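RTX-adhesin (Marinomonas primoryensis, PDB 5IRB) is part of a very large calcium-binding adhesin that attaches its Antarctic bacterium to diatoms and to ice. Local coordinates at residues I8-D13 with G34-D39; G44-V49 with T57-N62. All blocks are in the same frame, centred on the assembly; numbering follows the deposited sequence.

Contact 1. Residues I8-D13 with G34-D39; sequences INLDID and GVVNGD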
loop_
_atom_site.group_PDB
_atom_site.type_symbol
_atom_site.label_atom_id
_atom_site.label_comp_id
_atom_site.label_asym_id
_atom_site.label_seq_id
_atom_site.Cartn_x
_atom_site.Cartn_y
_atom_site.Cartn_z
ATOM N N ILE A 8 39.701 41.271 -17.939
ATOM C CA ILE A 8 38.859 40.154 -18.398
ATOM C C ILE A 8 37.717 39.779 -17.453
ATOM O O ILE A 8 37.699 40.156 -16.283
ATOM C CB ILE A 8 39.707 38.896 -18.621
ATOM C CG1 ILE A 8 40.551 38.640 -17.370
ATOM C CG2 ILE A 8 40.616 39.070 -19.831
ATOM C CD1 ILE A 8 41.227 37.312 -17.353
ATOM N N ASN A 9 36.776 39.015 -17.995
ATOM C CA ASN A 9 35.613 38.541 -17.268
ATOM C C ASN A 9 35.513 37.020 -17.413
ATOM O O ASN A 9 35.670 36.494 -18.509
ATOM C CB ASN A 9 34.341 39.225 -17.780
ATOM C CG ASN A 9 33.153 39.030 -16.850
ATOM O OD1 ASN A 9 32.992 39.761 -15.872
ATOM N ND2 ASN A 9 32.312 38.043 -17.152
ATOM N N LEU A 10 35.224 36.326 -16.319
ATOM C CA LEU A 10 35.181 34.869 -16.313
ATOM C C LEU A 10 33.768 34.386 -16.012
ATOM O O LEU A 10 33.188 34.759 -14.998
ATOM C CB LEU A 10 36.136 34.306 -15.262
ATOM C CG LEU A 10 36.161 32.785 -15.017
ATOM C CD1 LEU A 10 36.582 32.037 -16.269
ATOM C CD2 LEU A 10 37.061 32.419 -13.844
ATOM N N ASP A 11 33.209 33.580 -16.907
ATOM C CA ASP A 11 31.884 33.008 -16.692
ATOM C C ASP A 11 31.944 31.506 -16.686
ATOM O O ASP A 11 32.705 30.899 -17.446
ATOM C CB ASP A 11 30.888 33.444 -17.764
ATOM C CG ASP A 11 30.336 34.832 -17.526
ATOM O OD1 ASP A 11 29.489 34.983 -16.613
ATOM O OD2 ASP A 11 30.723 35.765 -18.259
ATOM N N ILE A 12 31.106 30.919 -15.834
ATOM C CA ILE A 12 30.921 29.480 -15.751
ATOM C C ILE A 12 29.514 29.183 -16.250
ATOM O O ILE A 12 28.556 29.826 -15.819
ATOM C CB ILE A 12 31.111 28.961 -14.310
ATOM C CG1 ILE A 12 32.442 29.470 -13.731
ATOM C CG2 ILE A 12 31.017 27.438 -14.255
ATOM C CD1 ILE A 12 32.453 29.585 -12.210
ATOM N N ASP A 13 29.392 28.254 -17.194
ATOM C CA ASP A 13 28.077 27.833 -17.680
ATOM C C ASP A 13 27.339 27.063 -16.590
ATOM O O ASP A 13 27.981 26.484 -15.711
ATOM C CB ASP A 13 28.222 26.959 -18.929
ATOM C CG ASP A 13 28.893 27.683 -20.073
ATOM O OD1 ASP A 13 28.580 28.868 -20.298
ATOM O OD2 ASP A 13 29.757 27.077 -20.737
ATOM N N GLY A 34 32.869 27.099 -19.559
ATOM C CA GLY A 34 32.580 28.507 -19.491
ATOM C C GLY A 34 33.327 29.277 -20.548
ATOM O O GLY A 34 33.807 28.719 -21.541
ATOM N N VAL A 35 33.429 30.580 -20.323
ATOM C CA VAL A 35 34.048 31.481 -21.281
ATOM C C VAL A 35 34.860 32.522 -20.520
ATOM O O VAL A 35 34.542 32.853 -19.369
ATOM C CB VAL A 35 33.015 32.175 -22.184
ATOM C CG1 VAL A 35 32.349 31.179 -23.101
ATOM C CG2 VAL A 35 31.981 32.921 -21.353
ATOM N N VAL A 36 35.913 33.014 -21.161
ATOM C CA VAL A 36 36.670 34.159 -20.670
ATOM C C VAL A 36 36.455 35.265 -21.698
ATOM O O VAL A 36 36.665 35.053 -22.874
ATOM C CB VAL A 36 38.177 33.859 -20.507
ATOM C CG1 VAL A 36 38.929 35.104 -20.009
ATOM C CG2 VAL A 36 38.416 32.655 -19.593
ATOM N N ASN A 37 36.031 36.438 -21.271
ATOM C CA ASN A 37 35.734 37.517 -22.192
ATOM C C ASN A 37 36.563 38.726 -21.857
ATOM O O ASN A 37 37.160 38.773 -20.793
ATOM C CB ASN A 37 34.259 37.905 -22.055
ATOM C CG ASN A 37 33.338 36.951 -22.751
ATOM O OD1 ASN A 37 32.421 36.363 -22.153
ATOM N ND2 ASN A 37 33.574 36.779 -24.035
ATOM N N GLY A 38 36.496 39.787 -22.650
ATOM C CA GLY A 38 37.192 40.987 -22.264
ATOM C C GLY A 38 38.291 41.278 -23.245
ATOM O O GLY A 38 38.097 41.061 -24.426
ATOM N N ASP A 39 39.412 41.767 -22.759
ATOM C CA ASP A 39 40.597 41.966 -23.603
ATOM C C ASP A 39 41.032 40.697 -24.335
ATOM O O ASP A 39 40.866 39.580 -23.838
ATOM C CB ASP A 39 41.766 42.453 -22.772
ATOM C CG ASP A 39 41.685 43.909 -22.489
ATOM O OD1 ASP A 39 41.213 44.638 -23.368
ATOM O OD2 ASP A 39 42.129 44.331 -21.401
HETATM O O HOH W 1 31.747 27.207 -23.022
#

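Contact 2. Residues G44-V49 with T57-N62; sequences GVVTLV and TNVNPN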
loop_
_atom_site.group_PDB
_atom_site.type_symbol
_atom_site.label_atom_id
_atom_site.label_comp_id
_atom_site.label_asym_id
_atom_site.label_seq_id
_atom_site.Cartn_x
_atom_site.Cartn_y
_atom_site.Cartn_z
ATOM N N GLY A 44 45.431 31.114 -21.596
ATOM C CA GLY A 44 44.985 31.320 -20.233
ATOM C C GLY A 44 44.828 30.016 -19.469
ATOM O O GLY A 44 44.758 28.939 -20.071
ATOM N N VAL A 45 44.804 30.131 -18.143
ATOM C CA VAL A 45 44.632 28.997 -17.240
ATOM C C VAL A 45 43.460 29.251 -16.310
ATOM O O VAL A 45 43.505 30.166 -15.484
ATOM C CB VAL A 45 45.886 28.727 -16.381
ATOM C CG1 VAL A 45 45.663 27.520 -15.443
ATOM C CG2 VAL A 45 47.138 28.559 -17.262
ATOM N N VAL A 46 42.409 28.445 -16.462
ATOM C CA VAL A 46 41.279 28.434 -15.530
ATOM C C VAL A 46 41.488 27.450 -14.381
ATOM O O VAL A 46 41.791 26.275 -14.593
ATOM C CB VAL A 46 39.960 28.085 -16.241
ATOM C CG1 VAL A 46 38.822 27.915 -15.227
ATOM C CG2 VAL A 46 39.620 29.151 -17.267
ATOM N N THR A 47 41.349 27.966 -13.162
ATOM C CA THR A 47 41.418 27.160 -11.955
ATOM C C THR A 47 40.050 27.111 -11.267
ATOM O O THR A 47 39.440 28.150 -11.003
ATOM C CB THR A 47 42.483 27.707 -10.991
ATOM O OG1 THR A 47 43.755 27.696 -11.655
ATOM C CG2 THR A 47 42.577 26.850 -9.730
ATOM N N LEU A 48 39.590 25.895 -10.973
ATOM C CA LEU A 48 38.316 25.673 -10.291
ATOM C C LEU A 48 38.584 25.001 -8.965
ATOM O O LEU A 48 39.441 24.128 -8.886
ATOM C CB LEU A 48 37.398 24.754 -11.092
ATOM C CG LEU A 48 36.885 25.015 -12.501
ATOM C CD1 LEU A 48 35.790 24.008 -12.812
ATOM C CD2 LEU A 48 36.351 26.415 -12.629
ATOM N N VAL A 49 37.841 25.371 -7.928
ATOM C CA VAL A 49 37.942 24.643 -6.663
ATOM C C VAL A 49 36.576 24.116 -6.275
ATOM O O VAL A 49 35.600 24.856 -6.267
ATOM C CB VAL A 49 38.524 25.505 -5.519
ATOM C CG1 VAL A 49 38.567 24.695 -4.213
ATOM C CG2 VAL A 49 39.919 26.015 -5.894
ATOM N N THR A 57 42.370 23.839 -16.369
ATOM C CA THR A 57 42.353 23.603 -17.802
ATOM C C THR A 57 42.839 24.824 -18.574
ATOM O O THR A 57 43.012 25.889 -17.990
ATOM C CB THR A 57 40.947 23.230 -18.291
ATOM O OG1 THR A 57 41.045 22.705 -19.617
ATOM C CG2 THR A 57 40.040 24.446 -18.306
ATOM N N ASN A 58 42.991 24.662 -19.889
ATOM C CA ASN A 58 43.358 25.751 -20.790
ATOM C C ASN A 58 42.140 26.494 -21.261
ATOM O O ASN A 58 41.023 25.990 -21.109
ATOM C CB ASN A 58 44.054 25.207 -22.037
ATOM C CG ASN A 58 45.504 24.957 -21.821
ATOM O OD1 ASN A 58 46.109 25.569 -20.948
ATOM N ND2 ASN A 58 46.088 24.050 -22.606
ATOM N N VAL A 59 42.334 27.698 -21.804
ATOM C CA VAL A 59 41.234 28.334 -22.508
ATOM C C VAL A 59 41.510 28.261 -24.013
ATOM O O VAL A 59 42.626 28.500 -24.495
ATOM C CB VAL A 59 40.925 29.766 -22.015
ATOM C CG1 VAL A 59 41.807 30.153 -20.869
ATOM C CG2 VAL A 59 40.911 30.737 -23.144
ATOM N N ASN A 60 40.470 27.890 -24.740
ATOM C CA ASN A 60 40.529 27.679 -26.170
ATOM C C ASN A 60 40.717 29.006 -26.887
ATOM O O ASN A 60 40.536 30.078 -26.284
ATOM C CB ASN A 60 39.247 26.999 -26.640
ATOM C CG ASN A 60 39.008 25.665 -25.952
ATOM O OD1 ASN A 60 39.939 24.895 -25.721
ATOM N ND2 ASN A 60 37.754 25.396 -25.604
ATOM N N PRO A 61 41.147 28.955 -28.151
ATOM C CA PRO A 61 41.418 30.251 -28.776
ATOM C C PRO A 61 40.150 31.106 -28.831
ATOM O O PRO A 61 40.241 32.324 -28.721
ATOM C CB PRO A 61 41.891 29.871 -30.187
ATOM C CG PRO A 61 42.460 28.490 -30.030
ATOM C CD PRO A 61 41.579 27.825 -28.994
ATOM N N ASN A 62 38.983 30.474 -28.930
ATOM C CA ASN A 62 37.729 31.226 -28.933
ATOM C C ASN A 62 37.250 31.642 -27.538
ATOM O O ASN A 62 36.081 31.975 -27.368
ATOM C CB ASN A 62 36.617 30.437 -29.644
ATOM C CG ASN A 62 36.089 29.262 -28.822
ATOM O OD1 ASN A 62 36.683 28.865 -27.818
ATOM N ND2 ASN A 62 34.954 28.701 -29.254
HETATM O O HOH W 2 47.442 28.041 -20.956
HETATM O O HOH W 3 45.121 28.717 -23.501
#

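Contact 1. Residues I8-D13 with G34-D39
V36 lies against both L10 and I8, one methyl to each. L10 has CG anti to the backbone N (chi1 175°), and chi2 of 62° then sets CD1. This CD1 meets V36 CG2 at 3.8 Å, with the two side chains crossing obliquely. The other branch, V36 CG1, approaches I8 CB at 4.1 Å. I8 holds CG1 between its backbone N and carbonyl carbon (chi1 51°), and CD1 beyond it also touches V36 CG1. W65 of strand 64-70 packs on V36, L10 and I12 on this face. A84 of strand 81-89 lies against L10 and I12, so these side chains fill the space between two sheets.

The other face is more polar. V35 CG2 touches D11 CB at 3.8 Å, hydrocarbon against hydrocarbon. N9 and N37 are paired next to them, with CB atoms 4.5 Å apart, on an exposed part of the sheet.

The backbones run antiparallel. N9 and N37 exchange two hydrogen bonds, and D11 and V35 exchange two more; the one from D11 N to V35 O is 2.9 Å long and nearly straight. At G34 the chains come close: its CA is 3.1 Å from D11 O, a CA-H...O contact, and the absence of a side chain leaves room for that carbonyl. D13 OD2 takes a hydrogen bond from the water that also donates to G34 O, and is also hydrogen-bonded to T33 OG1.

Within this chain strand 8-12 is an outer strand of a three-stranded antiparallel sheet, next to 29-38. I12 and E102 belong to a magnesium site known for this protein; no ion is bound there in this chain. The layout is consistent with an Ig-like beta-sandwich, the first of the tandem domains in this piece of the adhesin.

Contact 2. Residues G44-V49 with T57-N62
V46 and T57 face each other as an antiparallel hydrogen-bonded pair. V46 N donates to T57 O at 3.0 Å, and T57 N returns a bond to V46 O at 3.1 Å. On the same face V46 CB meets T57 CG2 at 4.2 Å.

Further along, V59 N donates to G44 O at 3.2 Å. This bond is bent (140° at the hydrogen), and the donor sits above the carbonyl plane. V59 CG1 is modelled over the same carbonyl, 3.3 Å from G44 O. It is nearly eclipsed with its own backbone N (chi1 -2°), a strained placement that remains doubtful.

Two waters tie the ends together. One donates to G44 O and to N58 OD1, the latter at 2.8 Å, so G44 O is gripped by a backbone N-H and a water. The other accepts from G44 N and donates to V59 O at 2.7 Å.

In the next shell, T57 OG1 is hydrogen-bonded to S66 O in strand 64-70 of the facing sheet. W65 and V86 pack on V46. On its other side, strand 43-50 is bonded to strand 81-89, as V45 is with V87. Strands 43-50 and 53-58 form a beta hairpin, and within this chain its second strand is the outer one of a mixed five-stranded sheet.

The two contacts lie in the same domain, one in each facing sheet, with centres about 10 Å apart. They follow one another along the chain, and strand 29-38 is followed directly by strand 43-50. Both pair an outer strand with its neighbour, and both are partly buried. Contact 1 has a buried apolar face (L10, I12, V36) and a mostly polar outer face (N9, D11, N37). Contact 2 buries V46 and G44 and leaves V45 and N58 exposed. W65 touches inner side chains of both. Contact 1 is longer, burying 478 Å² against 268 Å². It joins segments with 20 residues between them, whereas contact 2 belongs to a hairpin and has two bridging waters against one.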